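PDB 3BQG: peptide methionine sulfoxide reductase msrA/msrB from Neisseria meningitidis, which reduces the S-epimer of methionine sulfoxide, free or in proteins, back to methionine as the MsrA domain of PilB. Local coordinates for residues S42-D45 against V46-H50; K115-Q118 against Q119-L123. The protein carries 1 engineered substitution. All coordinates share one frame; numbering follows the deposited sequence.

Interaction 1: S42-D45 against V46-H50; sequences SYED and VSYRH
Ser47 reaches back one helical turn to Tyr43. Its OG donates to Tyr43 O at 2.9 Å, from above the carbonyl plane, while Ser47 N donates to the same oxygen in the ordinary helical bond. Two donors from one residue therefore grip a single carbonyl. The same hydroxyl oxygen lies 3.3 Å above the Tyr43 ring plane, over its centre. Tyr43 CG is anti to the backbone N (chi1 -179°), which brings a ring face under Ser47 OG. Val46 fills the buried side, and its CG2 packs on Ser42 O. This is the tight part of the contact.

The solvent side is more open: Arg49 reaches out over it, while Asp45 is held between the cap and Arg49. Ser42 N-caps helix 43-48 through a capping box: Asp45 N donates to Ser42 OG, and Ser42 N donates to Asp45 OD2 at 2.9 Å on the anti side of the carboxylate. The second oxygen, Asp45 OD1, forms a salt bridge with Arg49 NH2 at 3.0 Å. OD1 lies near the guanidinium plane, yet NH2 stands above the carboxylate plane, and the two planes are 57° apart. One water joins Ser42 OG to Arg49 NH2. The exposed Arg49 thus links the helix's last turn to its cap, and Asp45 has each carboxylate oxygen engaged. Arg49 N still donates to Asp45 O at 2.8 Å, although Arg49 is the first residue to leave helical angles.

The short helix 43-48 follows strand 26-34 and precedes strand 54-62. Tyr43 and Val46 lean on Tyr33 of strand 26-34, and the Tyr43 ring also meets His142. Gln94 NE2 bonds Ser47 OG, and Glu139, from the loop after strand 135-137, bonds Tyr43 N.

Interaction 2: K115-Q118 against Q119-L123; sequences KREQ and QKYQL
Glu117 starts away from the loop that follows helix 106-117, but its carboxylate comes back beside Lys120 and Tyr121. Its CG is anti to the backbone N (chi1 -166°), and a bend at chi2 (62°) brings the carboxylate near both partners. OE2 comes to 3.7 Å from Tyr121 CE1, with the carboxylate and ring planes 49° apart. The aliphatic part of Lys120 runs past the carboxylate, its CE 3.9 Å from Glu117 OE1. Lys120 NZ ends 4.2 Å from Glu117 OE1, too far for a salt bridge, and one water spans the gap by donating to OE1 and accepting from NZ.

The Tyr121 ring lies with its edge to the helix end. Glu117 O is in the ring plane, 3.4 Å from Tyr121 CD1. That carbonyl also accepts from Lys120 N at 2.9 Å. Arg116 O and Gln118 O likewise take Gln119 N and Tyr121 N, each three residues on. These i to i+3 bonds are of the 3-10 type and tighten the chain as it leaves the helix. A water joins Gln119 NE2 to Lys115 O. The amide end of Gln118 lies by the carbonyls of Tyr121 and Leu123.

Most of these residues are exposed, but Glu117 is buried. The turn leads from helix 106-117 into the loop before strand 128-131, an outermost strand of the mixed sheet. Glu117 and Gln118 touch Leu125 in that loop. Tyr121 rests on Pro81 and Thr82, in the loop after helix 68-78.

Overall arrangement
Interactions 1 and 2 lie in series along the chain, both within the MsrA domain. Their centres are 33 Å apart and their nearest atoms about 24 Å, so they do not touch. Each centre is 19 Å from the centre of the chain, and both are surface contacts. Interaction 1 takes in a whole short helix, cap included, in the connection between strands 26-34 and 54-62. Interaction 2 finishes a longer helix and leads to edge strand 128-131. The redox-active Cys12, present here as the sulfenic acid, follows strand 3-10. Neither contact includes it.

Interaction 1: S42-D45 against V46-H50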
loop_
_atom_site.group_PDB
_atom_site.type_symbol
_atom_site.label_atom_id
_atom_site.label_comp_id
_atom_site.label_asym_id
_atom_site.label_seq_id
_atom_site.Cartn_x
_atom_site.Cartn_y
_atom_site.Cartn_z
ATOM N N SER A 42 1.769 10.712 14.844
ATOM C CA SER A 42 1.035 9.691 15.579
ATOM C C SER A 42 -0.235 9.435 14.768
ATOM O O SER A 42 -0.542 10.185 13.834
ATOM C CB SER A 42 0.650 10.202 16.971
ATOM O OG SER A 42 -0.238 11.310 16.878
ATOM N N TYR A 43 -0.971 8.385 15.114
ATOM C CA TYR A 43 -2.206 8.089 14.405
ATOM C C TYR A 43 -3.122 9.313 14.476
ATOM O O TYR A 43 -3.770 9.683 13.492
ATOM C CB TYR A 43 -2.914 6.886 15.036
ATOM C CG TYR A 43 -4.189 6.512 14.317
ATOM C CD1 TYR A 43 -4.154 5.938 13.041
ATOM C CD2 TYR A 43 -5.432 6.770 14.889
ATOM C CE1 TYR A 43 -5.326 5.636 12.357
ATOM C CE2 TYR A 43 -6.607 6.474 14.215
ATOM C CZ TYR A 43 -6.550 5.910 12.949
ATOM O OH TYR A 43 -7.719 5.653 12.276
ATOM N N GLU A 44 -3.163 9.942 15.648
ATOM C CA GLU A 44 -3.997 11.123 15.854
ATOM C C GLU A 44 -3.511 12.324 15.042
ATOM O O GLU A 44 -4.318 13.143 14.602
ATOM C CB GLU A 44 -4.045 11.494 17.340
ATOM C CG GLU A 44 -4.735 10.475 18.237
ATOM C CD GLU A 44 -4.018 9.141 18.279
ATOM O OE1 GLU A 44 -2.768 9.139 18.325
ATOM O OE2 GLU A 44 -4.707 8.098 18.278
ATOM N N ASP A 45 -2.199 12.439 14.851
ATOM C CA ASP A 45 -1.648 13.549 14.072
ATOM C C ASP A 45 -2.154 13.479 12.634
ATOM O O ASP A 45 -2.612 14.476 12.067
ATOM C CB ASP A 45 -0.113 13.507 14.049
ATOM C CG ASP A 45 0.510 13.992 15.343
ATOM O OD1 ASP A 45 -0.069 14.895 15.986
ATOM O OD2 ASP A 45 1.592 13.484 15.711
ATOM N N VAL A 46 -2.060 12.289 12.053
ATOM C CA VAL A 46 -2.486 12.058 10.679
ATOM C C VAL A 46 -3.999 12.175 10.497
ATOM O O VAL A 46 -4.476 12.890 9.613
ATOM C CB VAL A 46 -2.051 10.649 10.201
ATOM C CG1 VAL A 46 -2.442 10.442 8.735
ATOM C CG2 VAL A 46 -0.546 10.478 10.389
ATOM N N SER A 47 -4.744 11.470 11.343
ATOM C CA SER A 47 -6.201 11.447 11.264
ATOM C C SER A 47 -6.910 12.736 11.648
ATOM O O SER A 47 -7.943 13.076 11.070
ATOM C CB SER A 47 -6.756 10.319 12.145
ATOM O OG SER A 47 -6.138 9.075 11.863
ATOM N N TYR A 48 -6.355 13.462 12.614
ATOM C CA TYR A 48 -7.012 14.668 13.091
ATOM C C TYR A 48 -6.243 15.976 13.015
ATOM O O TYR A 48 -6.845 17.044 13.125
ATOM C CB TYR A 48 -7.485 14.431 14.531
ATOM C CG TYR A 48 -8.310 13.170 14.677
ATOM C CD1 TYR A 48 -9.529 13.032 14.010
ATOM C CD2 TYR A 48 -7.856 12.097 15.442
ATOM C CE1 TYR A 48 -10.274 11.852 14.097
ATOM C CE2 TYR A 48 -8.592 10.911 15.535
ATOM C CZ TYR A 48 -9.797 10.799 14.858
ATOM O OH TYR A 48 -10.529 9.636 14.933
ATOM N N ARG A 49 -4.926 15.919 12.829
ATOM C CA ARG A 49 -4.154 17.153 12.766
ATOM C C ARG A 49 -3.574 17.487 11.397
ATOM O O ARG A 49 -2.572 18.190 11.288
ATOM C CB ARG A 49 -3.063 17.133 13.836
ATOM C CG ARG A 49 -3.646 17.109 15.242
ATOM C CD ARG A 49 -2.595 16.893 16.309
ATOM N NE ARG A 49 -3.214 16.767 17.627
ATOM C CZ ARG A 49 -2.965 15.774 18.476
ATOM N NH1 ARG A 49 -3.572 15.733 19.659
ATOM N NH2 ARG A 49 -2.110 14.817 18.143
ATOM N N HIS A 50 -4.229 16.974 10.363
ATOM C CA HIS A 50 -3.862 17.217 8.973
ATOM C C HIS A 50 -2.373 17.288 8.633
ATOM O O HIS A 50 -1.921 18.239 8.000
ATOM C CB HIS A 50 -4.561 18.495 8.504
ATOM C CG HIS A 50 -6.055 18.403 8.539
ATOM N ND1 HIS A 50 -6.787 17.816 7.530
ATOM C CD2 HIS A 50 -6.949 18.769 9.489
ATOM C CE1 HIS A 50 -8.068 17.823 7.856
ATOM N NE2 HIS A 50 -8.193 18.395 9.042
HETATM O O HOH W 1 -0.578 12.466 19.288
#

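Interaction 2: K115-Q118 against Q119-L123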
loop_
_atom_site.group_PDB
_atom_site.type_symbol
_atom_site.label_atom_id
_atom_site.label_comp_id
_atom_site.label_asym_id
_atom_site.label_seq_id
_atom_site.Cartn_x
_atom_site.Cartn_y
_atom_site.Cartn_z
ATOM N N LYS A 115 0.260 2.119 -16.790
ATOM C CA LYS A 115 -0.225 2.286 -18.154
ATOM C C LYS A 115 -0.994 1.041 -18.575
ATOM O O LYS A 115 -2.042 1.140 -19.210
ATOM C CB LYS A 115 0.944 2.533 -19.118
ATOM C CG LYS A 115 0.515 2.789 -20.557
ATOM C CD LYS A 115 1.696 3.152 -21.450
ATOM C CE LYS A 115 1.225 3.580 -22.835
ATOM N NZ LYS A 115 2.351 3.918 -23.741
ATOM N N ARG A 116 -0.477 -0.132 -18.210
ATOM C CA ARG A 116 -1.132 -1.389 -18.557
ATOM C C ARG A 116 -2.451 -1.558 -17.812
ATOM O O ARG A 116 -3.430 -2.035 -18.383
ATOM C CB ARG A 116 -0.212 -2.580 -18.258
ATOM C CG ARG A 116 1.009 -2.666 -19.176
ATOM C CD ARG A 116 1.915 -3.842 -18.826
ATOM N NE ARG A 116 3.073 -3.916 -19.714
ATOM C CZ ARG A 116 2.996 -4.134 -21.025
ATOM N NH1 ARG A 116 1.814 -4.299 -21.602
ATOM N NH2 ARG A 116 4.101 -4.189 -21.763
ATOM N N GLU A 117 -2.473 -1.164 -16.539
ATOM C CA GLU A 117 -3.672 -1.274 -15.712
ATOM C C GLU A 117 -4.782 -0.373 -16.256
ATOM O O GLU A 117 -5.961 -0.705 -16.156
ATOM C CB GLU A 117 -3.342 -0.885 -14.264
ATOM C CG GLU A 117 -4.399 -1.262 -13.218
ATOM C CD GLU A 117 -4.627 -2.766 -13.111
ATOM O OE1 GLU A 117 -3.792 -3.546 -13.622
ATOM O OE2 GLU A 117 -5.643 -3.171 -12.505
ATOM N N GLN A 118 -4.397 0.764 -16.831
ATOM C CA GLN A 118 -5.366 1.710 -17.385
ATOM C C GLN A 118 -6.204 1.076 -18.496
ATOM O O GLN A 118 -7.316 1.523 -18.771
ATOM C CB GLN A 118 -4.652 2.961 -17.912
ATOM C CG GLN A 118 -5.570 4.031 -18.527
ATOM C CD GLN A 118 -6.577 4.606 -17.542
ATOM O OE1 GLN A 118 -7.684 4.077 -17.374
ATOM N NE2 GLN A 118 -6.196 5.690 -16.879
ATOM N N GLN A 119 -5.675 0.033 -19.131
ATOM C CA GLN A 119 -6.424 -0.635 -20.186
ATOM C C GLN A 119 -7.623 -1.397 -19.629
ATOM O O GLN A 119 -8.511 -1.802 -20.377
ATOM C CB GLN A 119 -5.516 -1.589 -20.972
ATOM C CG GLN A 119 -4.587 -0.863 -21.926
ATOM C CD GLN A 119 -5.352 -0.026 -22.935
ATOM O OE1 GLN A 119 -6.038 -0.558 -23.806
ATOM N NE2 GLN A 119 -5.246 1.292 -22.814
ATOM N N LYS A 120 -7.654 -1.593 -18.316
ATOM C CA LYS A 120 -8.762 -2.312 -17.701
ATOM C C LYS A 120 -9.807 -1.357 -17.133
ATOM O O LYS A 120 -10.838 -1.796 -16.631
ATOM C CB LYS A 120 -8.252 -3.218 -16.577
ATOM C CG LYS A 120 -7.039 -4.056 -16.945
ATOM C CD LYS A 120 -6.717 -5.080 -15.866
ATOM C CE LYS A 120 -5.496 -5.905 -16.258
ATOM N NZ LYS A 120 -5.299 -7.073 -15.351
ATOM N N TYR A 121 -9.543 -0.056 -17.215
ATOM C CA TYR A 121 -10.463 0.945 -16.678
ATOM C C TYR A 121 -10.846 2.062 -17.637
ATOM O O TYR A 121 -9.997 2.624 -18.325
ATOM C CB TYR A 121 -9.869 1.605 -15.429
ATOM C CG TYR A 121 -9.746 0.697 -14.235
ATOM C CD1 TYR A 121 -8.658 -0.166 -14.098
ATOM C CD2 TYR A 121 -10.712 0.715 -13.231
ATOM C CE1 TYR A 121 -8.541 -0.990 -12.980
ATOM C CE2 TYR A 121 -10.603 -0.096 -12.116
ATOM C CZ TYR A 121 -9.519 -0.946 -11.993
ATOM O OH TYR A 121 -9.412 -1.746 -10.880
ATOM N N GLN A 122 -12.130 2.401 -17.645
ATOM C CA GLN A 122 -12.629 3.473 -18.486
ATOM C C GLN A 122 -12.325 4.816 -17.809
ATOM O O GLN A 122 -12.007 5.799 -18.484
ATOM C CB GLN A 122 -14.132 3.304 -18.704
ATOM C CG GLN A 122 -14.500 1.992 -19.371
ATOM C CD GLN A 122 -15.989 1.731 -19.342
ATOM O OE1 GLN A 122 -16.634 1.851 -18.295
ATOM N NE2 GLN A 122 -16.546 1.369 -20.487
ATOM N N LEU A 123 -12.420 4.856 -16.479
ATOM C CA LEU A 123 -12.124 6.084 -15.731
ATOM C C LEU A 123 -10.608 6.232 -15.598
ATOM O O LEU A 123 -9.885 5.242 -15.487
ATOM C CB LEU A 123 -12.748 6.046 -14.326
ATOM C CG LEU A 123 -14.274 5.970 -14.199
ATOM C CD1 LEU A 123 -14.668 5.968 -12.730
ATOM C CD2 LEU A 123 -14.914 7.142 -14.920
HETATM O O HOH W 2 -2.899 2.389 -21.393
HETATM O O HOH W 3 -7.107 -2.160 -10.191
HETATM O O HOH W 4 -3.792 -6.375 -12.991
#